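Local coordinates for protein putative fructose-bisphosphate aldolase (Coccidioides immitis, PDB 3PM6) that belongs to the class II fructose-bisphosphate aldolase family, folding as a TIM barrel that holds a zinc ion, at residues 25-30 with 296-301; 17-22 with 244-249; 12-17 with 77-82; 86-91 with 185-190; 41-46 with 54-59. One frame throughout, in Å; residues are numbered along the deposited sequence.

Contact 1 of 5, residues 25-30 with 296-301; sequences HSFAIP and TGKAEF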
# COMPACT_ATOMS: atom_id res chain seq x y z
N HIS A 25 18.79 -25.87 -7.05
CA HIS A 25 17.87 -26.35 -8.08
C HIS A 25 17.86 -25.54 -9.37
O HIS A 25 16.89 -25.57 -10.11
CB HIS A 25 16.47 -26.48 -7.50
CG HIS A 25 16.39 -27.46 -6.38
ND1 HIS A 25 16.69 -27.13 -5.08
CD2 HIS A 25 16.10 -28.78 -6.38
CE1 HIS A 25 16.56 -28.20 -4.32
NE2 HIS A 25 16.20 -29.21 -5.08
N SER A 26 18.95 -24.83 -9.65
CA SER A 26 19.16 -24.19 -10.95
C SER A 26 18.06 -23.22 -11.40
O SER A 26 17.63 -23.26 -12.57
CB SER A 26 19.38 -25.27 -12.03
OG SER A 26 20.73 -25.70 -12.04
N PHE A 27 17.58 -22.38 -10.50
CA PHE A 27 16.73 -21.28 -10.95
C PHE A 27 17.08 -20.04 -10.13
O PHE A 27 17.99 -20.09 -9.29
CB PHE A 27 15.25 -21.64 -10.91
CG PHE A 27 14.70 -21.88 -9.53
CD1 PHE A 27 14.95 -23.08 -8.85
CD2 PHE A 27 13.93 -20.89 -8.91
CE1 PHE A 27 14.45 -23.28 -7.57
CE2 PHE A 27 13.41 -21.08 -7.63
CZ PHE A 27 13.69 -22.27 -6.96
N ALA A 28 16.39 -18.93 -10.41
CA ALA A 28 16.55 -17.71 -9.60
C ALA A 28 15.20 -17.23 -9.06
O ALA A 28 14.15 -17.47 -9.67
CB ALA A 28 17.25 -16.63 -10.38
N ILE A 29 15.26 -16.58 -7.90
CA ILE A 29 14.12 -15.97 -7.24
C ILE A 29 13.84 -14.65 -7.98
O ILE A 29 14.76 -13.88 -8.24
CB ILE A 29 14.50 -15.66 -5.75
CG1 ILE A 29 14.89 -16.95 -5.01
CG2 ILE A 29 13.38 -14.88 -5.01
CD1 ILE A 29 13.83 -18.11 -5.05
N PRO A 30 12.58 -14.42 -8.37
CA PRO A 30 12.26 -13.13 -8.97
C PRO A 30 12.15 -12.08 -7.88
O PRO A 30 11.39 -12.26 -6.97
CB PRO A 30 10.87 -13.36 -9.62
CG PRO A 30 10.25 -14.53 -8.83
CD PRO A 30 11.41 -15.34 -8.27
N THR A 296 8.89 -20.62 -12.01
CA THR A 296 7.51 -21.08 -12.17
C THR A 296 7.40 -22.52 -11.65
O THR A 296 8.25 -23.37 -11.98
CB THR A 296 7.08 -20.96 -13.65
OG1 THR A 296 6.95 -19.56 -13.98
CG2 THR A 296 5.76 -21.74 -13.94
N GLY A 297 6.42 -22.78 -10.79
CA GLY A 297 6.20 -24.13 -10.29
C GLY A 297 7.10 -24.56 -9.14
O GLY A 297 6.85 -25.58 -8.51
N LYS A 298 8.14 -23.78 -8.83
CA LYS A 298 9.11 -24.22 -7.83
C LYS A 298 8.66 -24.18 -6.36
O LYS A 298 9.29 -24.81 -5.50
CB LYS A 298 10.45 -23.51 -8.00
CG LYS A 298 11.13 -23.73 -9.38
CD LYS A 298 11.86 -25.11 -9.46
CE LYS A 298 12.80 -25.17 -10.69
NZ LYS A 298 12.06 -25.07 -12.01
N ALA A 299 7.58 -23.45 -6.07
CA ALA A 299 7.09 -23.36 -4.71
C ALA A 299 6.57 -24.71 -4.21
O ALA A 299 6.56 -24.96 -3.00
CB ALA A 299 5.99 -22.28 -4.58
N GLU A 300 6.18 -25.60 -5.14
CA GLU A 300 5.70 -26.96 -4.79
C GLU A 300 6.70 -27.77 -3.97
O GLU A 300 6.31 -28.56 -3.11
CB GLU A 300 5.31 -27.76 -6.05
N PHE A 301 8.00 -27.58 -4.24
CA PHE A 301 9.04 -28.32 -3.54
C PHE A 301 9.70 -27.49 -2.45
O PHE A 301 10.68 -27.90 -1.83
CB PHE A 301 10.07 -28.88 -4.54
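The ammonium NZ of Lys298 is hydrogen-bonded to the backbone carbonyl of Asp294, and the chain leading to that bond is laid across the ring of Phe27. Four methylenes of the lysine take part. CB sits above the far end of the ring, 3.6 Å from Phe27 CZ, while CE comes down near the CB-bearing end of the ring, 3.5 Å from Phe27 CD1. Between them CG stands over the middle of the face, in a CH-pi contact 3.7 Å from the ring centroid and 5° off the normal. Two bends, at chi2 and chi4, fold the chain down onto the aromatic face and turn NZ toward its carbonyl. The ring meets it from the other direction: with chi1 at 66°, CG of Phe27 lies between its own backbone N and carbonyl carbon, and the two side chains run in opposite senses, overlapping along their lengths. The carbonyl oxygen of His25 lies in the ring plane at the edge of Phe27, and Lys298 CE approaches it at 4.2 Å. Phe27 also packs on Phe21 and Ala22 of helix 16-24, whereas His25 turns back to that helix, its ND1 hydrogen-bonded to Phe21 O and its ring stacked on Phe21. The contact thus divides the lysine between two environments: its aliphatic length covers one face of a buried phenylalanine, and its charged end is met by a backbone carbonyl, so the C-terminal tail is held against the entry to the first barrel strand without a polar bond between the two segments.

Contact 2 of 5, residues 17-22 with 244-249; sequences PLLTFA and GVAKVN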
# COMPACT_ATOMS: atom_id res chain seq x y z
N PRO A 17 16.64 -19.19 2.98
CA PRO A 17 16.36 -20.47 2.31
C PRO A 17 16.03 -20.32 0.82
O PRO A 17 16.41 -21.18 0.02
CB PRO A 17 15.15 -21.03 3.08
CG PRO A 17 15.18 -20.38 4.37
CD PRO A 17 15.80 -19.02 4.19
N LEU A 18 15.35 -19.25 0.45
CA LEU A 18 14.95 -19.05 -0.95
C LEU A 18 16.11 -19.10 -1.93
O LEU A 18 16.00 -19.78 -2.95
CB LEU A 18 14.17 -17.74 -1.16
CG LEU A 18 12.67 -17.67 -0.85
CD1 LEU A 18 12.33 -18.07 0.59
CD2 LEU A 18 12.11 -16.27 -1.15
N LEU A 19 17.21 -18.40 -1.62
CA LEU A 19 18.38 -18.38 -2.53
C LEU A 19 19.16 -19.69 -2.51
O LEU A 19 19.62 -20.16 -3.53
CB LEU A 19 19.31 -17.20 -2.26
CG LEU A 19 19.05 -15.92 -3.05
CD1 LEU A 19 17.88 -15.14 -2.48
CD2 LEU A 19 20.29 -15.05 -3.01
N THR A 20 19.30 -20.25 -1.31
CA THR A 20 19.85 -21.57 -1.11
C THR A 20 19.12 -22.56 -2.02
O THR A 20 19.73 -23.24 -2.80
CB THR A 20 19.66 -21.98 0.36
OG1 THR A 20 20.44 -21.11 1.19
CG2 THR A 20 20.03 -23.44 0.61
N PHE A 21 17.79 -22.62 -1.90
CA PHE A 21 16.98 -23.57 -2.66
C PHE A 21 17.11 -23.33 -4.16
O PHE A 21 17.29 -24.27 -4.94
CB PHE A 21 15.51 -23.51 -2.24
CG PHE A 21 14.67 -24.61 -2.83
CD1 PHE A 21 14.48 -25.80 -2.13
CD2 PHE A 21 14.11 -24.47 -4.09
CE1 PHE A 21 13.71 -26.82 -2.67
CE2 PHE A 21 13.33 -25.49 -4.65
CZ PHE A 21 13.14 -26.66 -3.95
N ALA A 22 17.01 -22.06 -4.57
CA ALA A 22 17.14 -21.68 -5.97
C ALA A 22 18.51 -22.07 -6.58
O ALA A 22 18.55 -22.58 -7.68
CB ALA A 22 16.86 -20.18 -6.16
N GLY A 244 25.66 -19.06 -11.37
CA GLY A 244 25.50 -18.90 -9.93
C GLY A 244 24.44 -17.89 -9.50
O GLY A 244 24.15 -17.76 -8.30
N VAL A 245 23.84 -17.19 -10.45
CA VAL A 245 22.80 -16.20 -10.11
C VAL A 245 21.58 -16.86 -9.50
O VAL A 245 20.93 -17.69 -10.16
CB VAL A 245 22.43 -15.35 -11.33
CG1 VAL A 245 21.15 -14.53 -11.06
CG2 VAL A 245 23.61 -14.42 -11.66
N ALA A 246 21.26 -16.51 -8.25
CA ALA A 246 20.14 -17.12 -7.55
C ALA A 246 19.03 -16.14 -7.26
O ALA A 246 17.98 -16.54 -6.76
CB ALA A 246 20.61 -17.78 -6.23
N LYS A 247 19.26 -14.87 -7.53
CA LYS A 247 18.28 -13.82 -7.30
C LYS A 247 18.38 -12.87 -8.48
O LYS A 247 19.49 -12.37 -8.79
CB LYS A 247 18.57 -13.09 -5.98
CG LYS A 247 17.62 -11.91 -5.63
CD LYS A 247 17.96 -11.38 -4.23
CE LYS A 247 17.25 -10.09 -3.85
NZ LYS A 247 18.03 -8.88 -4.27
N VAL A 248 17.24 -12.63 -9.13
CA VAL A 248 17.15 -11.70 -10.25
C VAL A 248 16.23 -10.51 -9.91
O VAL A 248 15.01 -10.69 -9.67
CB VAL A 248 16.61 -12.42 -11.52
CG1 VAL A 248 16.25 -11.42 -12.62
CG2 VAL A 248 17.60 -13.48 -11.99
N ASN A 249 16.83 -9.31 -9.89
CA ASN A 249 16.14 -8.06 -9.63
C ASN A 249 15.54 -7.48 -10.90
O ASN A 249 16.23 -7.37 -11.94
CB ASN A 249 17.10 -6.99 -9.05
CG ASN A 249 17.54 -7.32 -7.62
OD1 ASN A 249 17.31 -8.43 -7.13
ND2 ASN A 249 18.16 -6.36 -6.96
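Leu19, Ala246 and Lys247 carry this contact, in which helix 16-24 lies against the start of the last barrel strand. The axes of helix 17-22 and strand 245-249 approach to 7.6 Å and are inclined at 120°. Ala246 is the central point: its CB is 3.7 Å from the backbone O of Leu19 and 4.0 Å from Leu19 CG, with the methyl of Ala22 more loosely alongside. The small side chain is consistent with the close approach of the helix backbone. One residue on, Lys247 is met by the two branches of Leu19, CD2 lying 4.0 Å from Lys247 CB and CD1 4.1 Å from Lys247 CD. With CG opposite its backbone N (chi1 178°) the lysine runs out almost straight past the leucine, then turns at chi4 (-89°). Its NZ donates to Asn249 OD1 at 3.0 Å, in the carbonyl plane and on a lone pair, and also forms a salt bridge with Glu148, inside the barrel. Leu19 therefore packs on the aliphatic part of a lysine whose charge is compensated inside the barrel, and the grip of Asn249 and Glu148 on NZ fixes where the amine lies.

Contact 3 of 5, residues 12-17 with 77-82; sequences SNRALP and ACRAAS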
# COMPACT_ATOMS: atom_id res chain seq x y z
N SER A 12 16.66 -18.34 11.96
CA SER A 12 15.24 -18.21 11.63
C SER A 12 14.90 -17.16 10.54
O SER A 12 13.73 -16.77 10.39
CB SER A 12 14.48 -17.88 12.91
OG SER A 12 13.11 -17.63 12.65
N ASN A 13 15.90 -16.70 9.78
CA ASN A 13 15.64 -15.76 8.68
C ASN A 13 14.89 -16.38 7.50
O ASN A 13 15.30 -17.43 6.99
CB ASN A 13 16.93 -15.13 8.16
CG ASN A 13 16.65 -14.04 7.16
OD1 ASN A 13 16.51 -14.32 5.98
ND2 ASN A 13 16.48 -12.81 7.64
N ARG A 14 13.81 -15.71 7.07
CA ARG A 14 12.93 -16.22 6.01
C ARG A 14 13.47 -16.08 4.56
O ARG A 14 13.03 -16.81 3.67
CB ARG A 14 11.54 -15.54 6.09
CG ARG A 14 10.59 -16.02 7.20
CD ARG A 14 9.26 -15.24 7.17
NE ARG A 14 8.45 -15.53 5.97
CZ ARG A 14 8.04 -14.63 5.07
NH1 ARG A 14 8.34 -13.33 5.20
NH2 ARG A 14 7.33 -15.02 4.03
N ALA A 15 14.37 -15.12 4.33
CA ALA A 15 14.89 -14.86 2.97
C ALA A 15 15.97 -15.87 2.56
O ALA A 15 16.00 -16.33 1.42
CB ALA A 15 15.41 -13.43 2.86
N LEU A 16 16.85 -16.22 3.49
CA LEU A 16 17.99 -17.13 3.18
C LEU A 16 17.62 -18.43 2.46
O LEU A 16 18.25 -18.78 1.45
CB LEU A 16 18.82 -17.42 4.44
CG LEU A 16 19.53 -16.24 5.13
CD1 LEU A 16 20.42 -16.76 6.23
CD2 LEU A 16 20.33 -15.40 4.12
N PRO A 17 16.64 -19.19 2.98
CA PRO A 17 16.36 -20.47 2.31
C PRO A 17 16.03 -20.32 0.82
O PRO A 17 16.41 -21.18 0.02
CB PRO A 17 15.15 -21.03 3.08
CG PRO A 17 15.18 -20.38 4.37
CD PRO A 17 15.80 -19.02 4.19
N ALA A 77 1.41 -8.70 3.41
CA ALA A 77 1.12 -9.46 2.20
C ALA A 77 2.04 -10.70 2.06
O ALA A 77 1.57 -11.77 1.65
CB ALA A 77 1.23 -8.58 0.95
N CYS A 78 3.33 -10.54 2.40
CA CYS A 78 4.31 -11.64 2.34
C CYS A 78 3.89 -12.82 3.21
O CYS A 78 3.89 -13.96 2.73
CB CYS A 78 5.72 -11.18 2.79
SG CYS A 78 6.59 -10.21 1.60
N ARG A 79 3.60 -12.53 4.48
CA ARG A 79 3.17 -13.52 5.47
C ARG A 79 1.94 -14.29 5.05
O ARG A 79 1.90 -15.49 5.24
CB ARG A 79 2.89 -12.87 6.84
CG ARG A 79 4.09 -12.18 7.52
CD ARG A 79 5.27 -13.12 7.76
NE ARG A 79 6.54 -12.40 7.85
CZ ARG A 79 7.30 -12.29 8.95
NH1 ARG A 79 6.91 -12.85 10.10
NH2 ARG A 79 8.45 -11.62 8.89
N ALA A 80 0.96 -13.59 4.47
CA ALA A 80 -0.33 -14.17 4.13
C ALA A 80 -0.33 -14.98 2.83
O ALA A 80 -1.32 -15.66 2.51
CB ALA A 80 -1.39 -13.07 4.06
N ALA A 81 0.76 -14.90 2.07
CA ALA A 81 0.87 -15.56 0.76
C ALA A 81 0.98 -17.06 0.95
O ALA A 81 1.54 -17.49 1.96
CB ALA A 81 2.09 -15.02 0.02
N SER A 82 0.50 -17.85 -0.02
CA SER A 82 0.58 -19.33 0.03
C SER A 82 1.81 -19.92 -0.63
O SER A 82 1.86 -21.13 -0.88
CB SER A 82 -0.67 -19.99 -0.57
OG SER A 82 -0.78 -19.72 -1.96
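The capped beginning of helix 16-24 meets the C-terminal end of helix 69-80 through two arginines, Arg14 and Arg79, with Cys78 beside them. Asn13 fixes the turn into the first helix: its OD1 accepts from Ala15 N at 2.8 Å, with the donor above the carbonyl plane, and from Leu16 N at 3.2 Å, in that plane. Arg14, next along, bends at chi3 (68°) and swings its guanidinium over toward the other helix. There each arginine offers a methylene to its counterpart's flat group: Arg14 CD stands over the centre of one face of the Arg79 guanidinium, 3.9 Å above it, and Arg79 CD lies over a face of the Arg14 group, nearer its rim. The planes are 49° apart, so the groups are not stacked. Arg14 NH1 and Arg79 NE, both donors, are 3.3 Å from each other; the carboxylate of Asp115 forms long, weak ion pairs with both arginines and probably eases this closeness. Arg14 NH2 is hydrogen-bonded to the carbonyl of Ile85, while Cys78 CB rests 4.2 Å from Arg14 NH1. The contact lies at the N-terminal end of strand 85-92, with Arg14 packed on Thr86 and Cys78 on Ile85; one residue before Cys78, Ala77 packs on Ile40 and Ile44 of helix 37-49 and touches Leu69 of the second subunit.

Contact 4 of 5, residues 86-91 with 185-190; sequences TLHLDH and INWLAP. With ZN (zinc ion), chain S.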
# COMPACT_ATOMS: atom_id res chain seq x y z
N THR A 86 9.37 -13.02 0.48
CA THR A 86 9.97 -12.21 1.53
C THR A 86 10.20 -10.79 1.06
O THR A 86 10.08 -10.51 -0.13
CB THR A 86 11.30 -12.82 2.04
OG1 THR A 86 12.26 -12.80 0.99
CG2 THR A 86 11.07 -14.30 2.53
N LEU A 87 10.57 -9.92 1.99
CA LEU A 87 10.66 -8.49 1.77
C LEU A 87 12.12 -7.97 1.87
O LEU A 87 12.82 -8.25 2.83
CB LEU A 87 9.74 -7.76 2.75
CG LEU A 87 9.72 -6.24 2.66
CD1 LEU A 87 9.23 -5.76 1.29
CD2 LEU A 87 8.82 -5.71 3.78
N HIS A 88 12.54 -7.20 0.87
CA HIS A 88 13.93 -6.81 0.72
C HIS A 88 14.00 -5.32 0.50
O HIS A 88 13.27 -4.78 -0.33
CB HIS A 88 14.48 -7.54 -0.51
CG HIS A 88 15.93 -7.30 -0.77
ND1 HIS A 88 16.93 -7.80 0.04
CD2 HIS A 88 16.56 -6.66 -1.80
CE1 HIS A 88 18.11 -7.48 -0.48
NE2 HIS A 88 17.90 -6.81 -1.61
N LEU A 89 14.86 -4.64 1.26
CA LEU A 89 15.20 -3.25 0.94
C LEU A 89 16.31 -3.17 -0.09
O LEU A 89 17.47 -3.51 0.19
CB LEU A 89 15.58 -2.45 2.20
CG LEU A 89 15.82 -0.93 2.10
CD1 LEU A 89 14.60 -0.09 1.63
CD2 LEU A 89 16.36 -0.42 3.45
N ASP A 90 15.98 -2.71 -1.29
CA ASP A 90 16.99 -2.66 -2.37
C ASP A 90 17.73 -1.32 -2.33
O ASP A 90 17.15 -0.31 -1.92
CB ASP A 90 16.26 -2.87 -3.71
CG ASP A 90 17.18 -3.08 -4.90
OD1 ASP A 90 18.37 -3.48 -4.74
OD2 ASP A 90 16.69 -2.82 -6.02
N HIS A 91 19.00 -1.30 -2.76
CA HIS A 91 19.76 -0.04 -2.92
C HIS A 91 19.66 0.94 -1.75
O HIS A 91 19.42 2.12 -1.93
CB HIS A 91 19.41 0.61 -4.26
CG HIS A 91 19.85 -0.25 -5.40
ND1 HIS A 91 21.17 -0.62 -5.54
CD2 HIS A 91 19.16 -0.94 -6.33
CE1 HIS A 91 21.28 -1.45 -6.55
NE2 HIS A 91 20.07 -1.66 -7.04
N ILE A 185 28.30 -10.73 4.82
CA ILE A 185 27.11 -10.59 3.94
C ILE A 185 26.60 -11.95 3.55
O ILE A 185 27.35 -12.90 3.59
CB ILE A 185 27.46 -9.91 2.62
CG1 ILE A 185 28.51 -10.76 1.92
CG2 ILE A 185 27.86 -8.50 2.86
CD1 ILE A 185 29.22 -10.07 0.84
N ASN A 186 25.34 -12.07 3.15
CA ASN A 186 24.81 -13.34 2.68
C ASN A 186 24.84 -13.44 1.16
O ASN A 186 25.13 -14.50 0.62
CB ASN A 186 23.40 -13.55 3.17
CG ASN A 186 23.30 -13.48 4.69
OD1 ASN A 186 22.82 -12.47 5.26
ND2 ASN A 186 23.79 -14.53 5.36
N TRP A 187 24.54 -12.32 0.49
CA TRP A 187 24.46 -12.27 -0.98
C TRP A 187 25.34 -11.17 -1.56
O TRP A 187 25.59 -10.18 -0.90
CB TRP A 187 23.02 -12.05 -1.43
CG TRP A 187 22.01 -12.90 -0.70
CD1 TRP A 187 22.16 -14.19 -0.28
CD2 TRP A 187 20.66 -12.53 -0.36
NE1 TRP A 187 21.01 -14.64 0.35
CE2 TRP A 187 20.08 -13.63 0.32
CE3 TRP A 187 19.90 -11.38 -0.53
CZ2 TRP A 187 18.78 -13.62 0.78
CZ3 TRP A 187 18.60 -11.36 -0.06
CH2 TRP A 187 18.05 -12.47 0.59
N LEU A 188 25.82 -11.36 -2.79
CA LEU A 188 26.69 -10.42 -3.48
C LEU A 188 26.05 -10.03 -4.81
O LEU A 188 25.53 -10.88 -5.50
CB LEU A 188 28.06 -11.05 -3.78
CG LEU A 188 29.16 -11.05 -2.70
CD1 LEU A 188 30.46 -11.60 -3.25
CD2 LEU A 188 29.40 -9.64 -2.16
N ALA A 189 26.10 -8.74 -5.15
CA ALA A 189 25.60 -8.19 -6.40
C ALA A 189 26.80 -7.82 -7.23
O ALA A 189 27.39 -6.75 -7.03
CB ALA A 189 24.76 -6.94 -6.13
N PRO A 190 27.22 -8.72 -8.14
CA PRO A 190 28.45 -8.37 -8.84
C PRO A 190 28.23 -7.37 -9.98
O PRO A 190 27.18 -7.36 -10.60
CB PRO A 190 28.98 -9.72 -9.37
CG PRO A 190 27.71 -10.67 -9.44
CD PRO A 190 26.80 -10.13 -8.33
ZN ZN S . 19.82 -2.80 -8.80
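His88 and Trp187 meet inside the barrel, each reaching inward from its own strand. The touch is narrow: CZ3 of the indole lies 3.9 Å from His88 ND1 and equally far from His88 CE1. The imidazole nitrogen comes to the edge of the tryptophan near its plane, but the rings are inclined at 40° with centroids 5.8 Å apart, an oblique meeting. In His88, CG is turned away from the backbone N (chi1 -177°), which carries the ring across the interior toward the indole. Its rotation is steadied by a hydrogen bond between ND1 and Ser116 OG. Trp187 is backed in turn by Leu16 and Leu19 of helix 16-24, and it also packs on Ser116.

Further along the same strand lies the metal. His91 NE2 binds the zinc ion at 2.1 Å, and His196 and His227 supply the two other histidine ligands. The second shell orients the His91 ring: ND1 is hydrogen-bonded to Asp120 OD2, which would keep NE2 directed at the metal, and Asp90 OD1 sits over one face, 3.1 Å above the ring plane. Asp90 OD2 is 4.2 Å from the zinc ion, too distant to be a ligand. A zinc ion held by three histidines toward the C-terminal ends of the strands of a closed parallel barrel fits the TIM-barrel fold of the class II aldolase family.

Contact 5 of 5, residues 41-46 with 54-59; sequences LAIIRA and AMILLF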
# COMPACT_ATOMS: atom_id res chain seq x y z
N LEU A 41 0.40 -6.30 -4.97
CA LEU A 41 -0.67 -7.25 -5.32
C LEU A 41 -0.29 -8.02 -6.56
O LEU A 41 -0.49 -9.24 -6.61
CB LEU A 41 -2.01 -6.54 -5.53
CG LEU A 41 -2.65 -6.13 -4.21
CD1 LEU A 41 -3.96 -5.38 -4.43
CD2 LEU A 41 -2.87 -7.37 -3.33
N ALA A 42 0.25 -7.32 -7.56
CA ALA A 42 0.73 -7.98 -8.78
C ALA A 42 1.71 -9.10 -8.48
O ALA A 42 1.62 -10.20 -9.07
CB ALA A 42 1.33 -6.96 -9.78
N ILE A 43 2.64 -8.86 -7.55
CA ILE A 43 3.62 -9.90 -7.19
C ILE A 43 3.02 -11.10 -6.46
O ILE A 43 3.32 -12.24 -6.82
CB ILE A 43 4.78 -9.36 -6.29
CG1 ILE A 43 5.64 -8.35 -7.05
CG2 ILE A 43 5.64 -10.52 -5.79
CD1 ILE A 43 6.40 -7.39 -6.09
N ILE A 44 2.22 -10.86 -5.42
CA ILE A 44 1.55 -11.94 -4.69
C ILE A 44 0.70 -12.78 -5.65
O ILE A 44 0.73 -13.98 -5.57
CB ILE A 44 0.58 -11.41 -3.58
CG1 ILE A 44 1.27 -10.42 -2.62
CG2 ILE A 44 -0.03 -12.59 -2.81
CD1 ILE A 44 2.52 -10.92 -1.99
N ARG A 45 -0.04 -12.13 -6.54
CA ARG A 45 -0.95 -12.86 -7.43
C ARG A 45 -0.16 -13.69 -8.45
O ARG A 45 -0.47 -14.87 -8.69
CB ARG A 45 -1.87 -11.90 -8.18
CG ARG A 45 -3.09 -11.50 -7.45
CD ARG A 45 -3.72 -10.34 -8.19
NE ARG A 45 -4.60 -9.60 -7.30
CZ ARG A 45 -5.52 -8.73 -7.71
NH1 ARG A 45 -5.71 -8.47 -9.00
NH2 ARG A 45 -6.27 -8.13 -6.80
N ALA A 46 0.84 -13.05 -9.05
CA ALA A 46 1.70 -13.71 -10.02
C ALA A 46 2.36 -14.91 -9.38
O ALA A 46 2.31 -15.99 -9.93
CB ALA A 46 2.76 -12.75 -10.57
N ALA A 54 9.02 -15.60 -4.52
CA ALA A 54 9.28 -14.24 -5.02
C ALA A 54 9.82 -13.40 -3.91
O ALA A 54 9.81 -13.81 -2.77
CB ALA A 54 7.97 -13.58 -5.59
N MET A 55 10.31 -12.22 -4.25
CA MET A 55 10.66 -11.25 -3.24
C MET A 55 10.05 -9.93 -3.65
O MET A 55 10.01 -9.58 -4.84
CB MET A 55 12.18 -11.12 -3.08
CG MET A 55 12.84 -12.33 -2.43
SD MET A 55 14.67 -12.13 -2.27
CE MET A 55 15.01 -13.61 -1.30
N ILE A 56 9.57 -9.20 -2.67
CA ILE A 56 9.06 -7.85 -2.92
C ILE A 56 10.23 -6.90 -2.54
O ILE A 56 10.76 -6.99 -1.42
CB ILE A 56 7.77 -7.57 -2.07
CG1 ILE A 56 6.61 -8.51 -2.45
CG2 ILE A 56 7.35 -6.10 -2.12
CD1 ILE A 56 5.43 -8.39 -1.53
N LEU A 57 10.64 -6.04 -3.47
CA LEU A 57 11.69 -5.07 -3.18
C LEU A 57 11.14 -3.67 -2.99
O LEU A 57 10.36 -3.20 -3.81
CB LEU A 57 12.77 -5.09 -4.28
CG LEU A 57 13.84 -6.17 -4.09
CD1 LEU A 57 13.17 -7.60 -4.03
CD2 LEU A 57 14.84 -6.13 -5.22
N LEU A 58 11.53 -3.00 -1.92
CA LEU A 58 11.17 -1.60 -1.75
C LEU A 58 12.45 -0.76 -1.78
O LEU A 58 13.51 -1.28 -1.44
CB LEU A 58 10.42 -1.39 -0.43
CG LEU A 58 9.00 -1.99 -0.34
CD1 LEU A 58 8.56 -1.87 1.10
CD2 LEU A 58 7.99 -1.21 -1.26
N PHE A 59 12.36 0.51 -2.22
CA PHE A 59 13.51 1.42 -2.17
C PHE A 59 13.44 2.22 -0.87
O PHE A 59 12.40 2.21 -0.19
CB PHE A 59 13.54 2.36 -3.38
CG PHE A 59 13.74 1.66 -4.68
CD1 PHE A 59 14.86 0.84 -4.89
CD2 PHE A 59 12.82 1.79 -5.69
CE1 PHE A 59 15.03 0.16 -6.09
CE2 PHE A 59 13.02 1.11 -6.91
CZ PHE A 59 14.12 0.31 -7.10
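Helix 41-46 runs antiparallel to strand 54-58, at 177° between their directions and with axes 9.1 Å apart, the usual layering of a helix over the strand that follows it. Ile43 does most of the bridging, and both of its branches are used. CG2 meets the methyl of Ala54, at 3.9 Å from its CB, whereas CD1 reaches further along the strand to Ile56 CG1 at 3.8 Å. The near-extended chi2 of Ile43 (157°) carries that CD1 forward. Ile44, on the next position of the helix, adds a second touch with its terminal methyl: folded over by a chi2 of -54°, its CD1 comes 3.9 Å from Ile56 CD1. Ile56 is therefore held at two points of its longer branch, with Ile43 on CG1 and Ile44 on CD1. The side-chain meetings are apolar. Strand, helix and strand here form the beta-alpha-beta crossover 29-33, 37-49, 54-58 of the barrel. Ile43 also packs on Ile32 of the preceding strand and Ile44 on Ile85 of the following one, while on other sides of the helix Ala42 and Ala46 lie against helix 271-292, and Leu41 and Arg45 meet Tyr65 of the second subunit.

In the fold
From the N terminus, three contacts open in quick succession: contact 3 at 12-17, contact 2 at 17-22 and contact 1 at 25-30. They close in the same order, at 77-82, 244-249 and 296-301, so each crosses the other two. Contact 5 is a short loop within the first beta-alpha-beta unit and nests inside all three. Contact 4 begins only after contact 3 has closed and nests inside contacts 1 and 2, spanning the barrel from its third strand to its sixth. Helix 16-24 is shared by contacts 2 and 3, which tie it to the eighth strand and helix 69-80, while contact 1 brings the C-terminal tail back to the segment leading into the first strand.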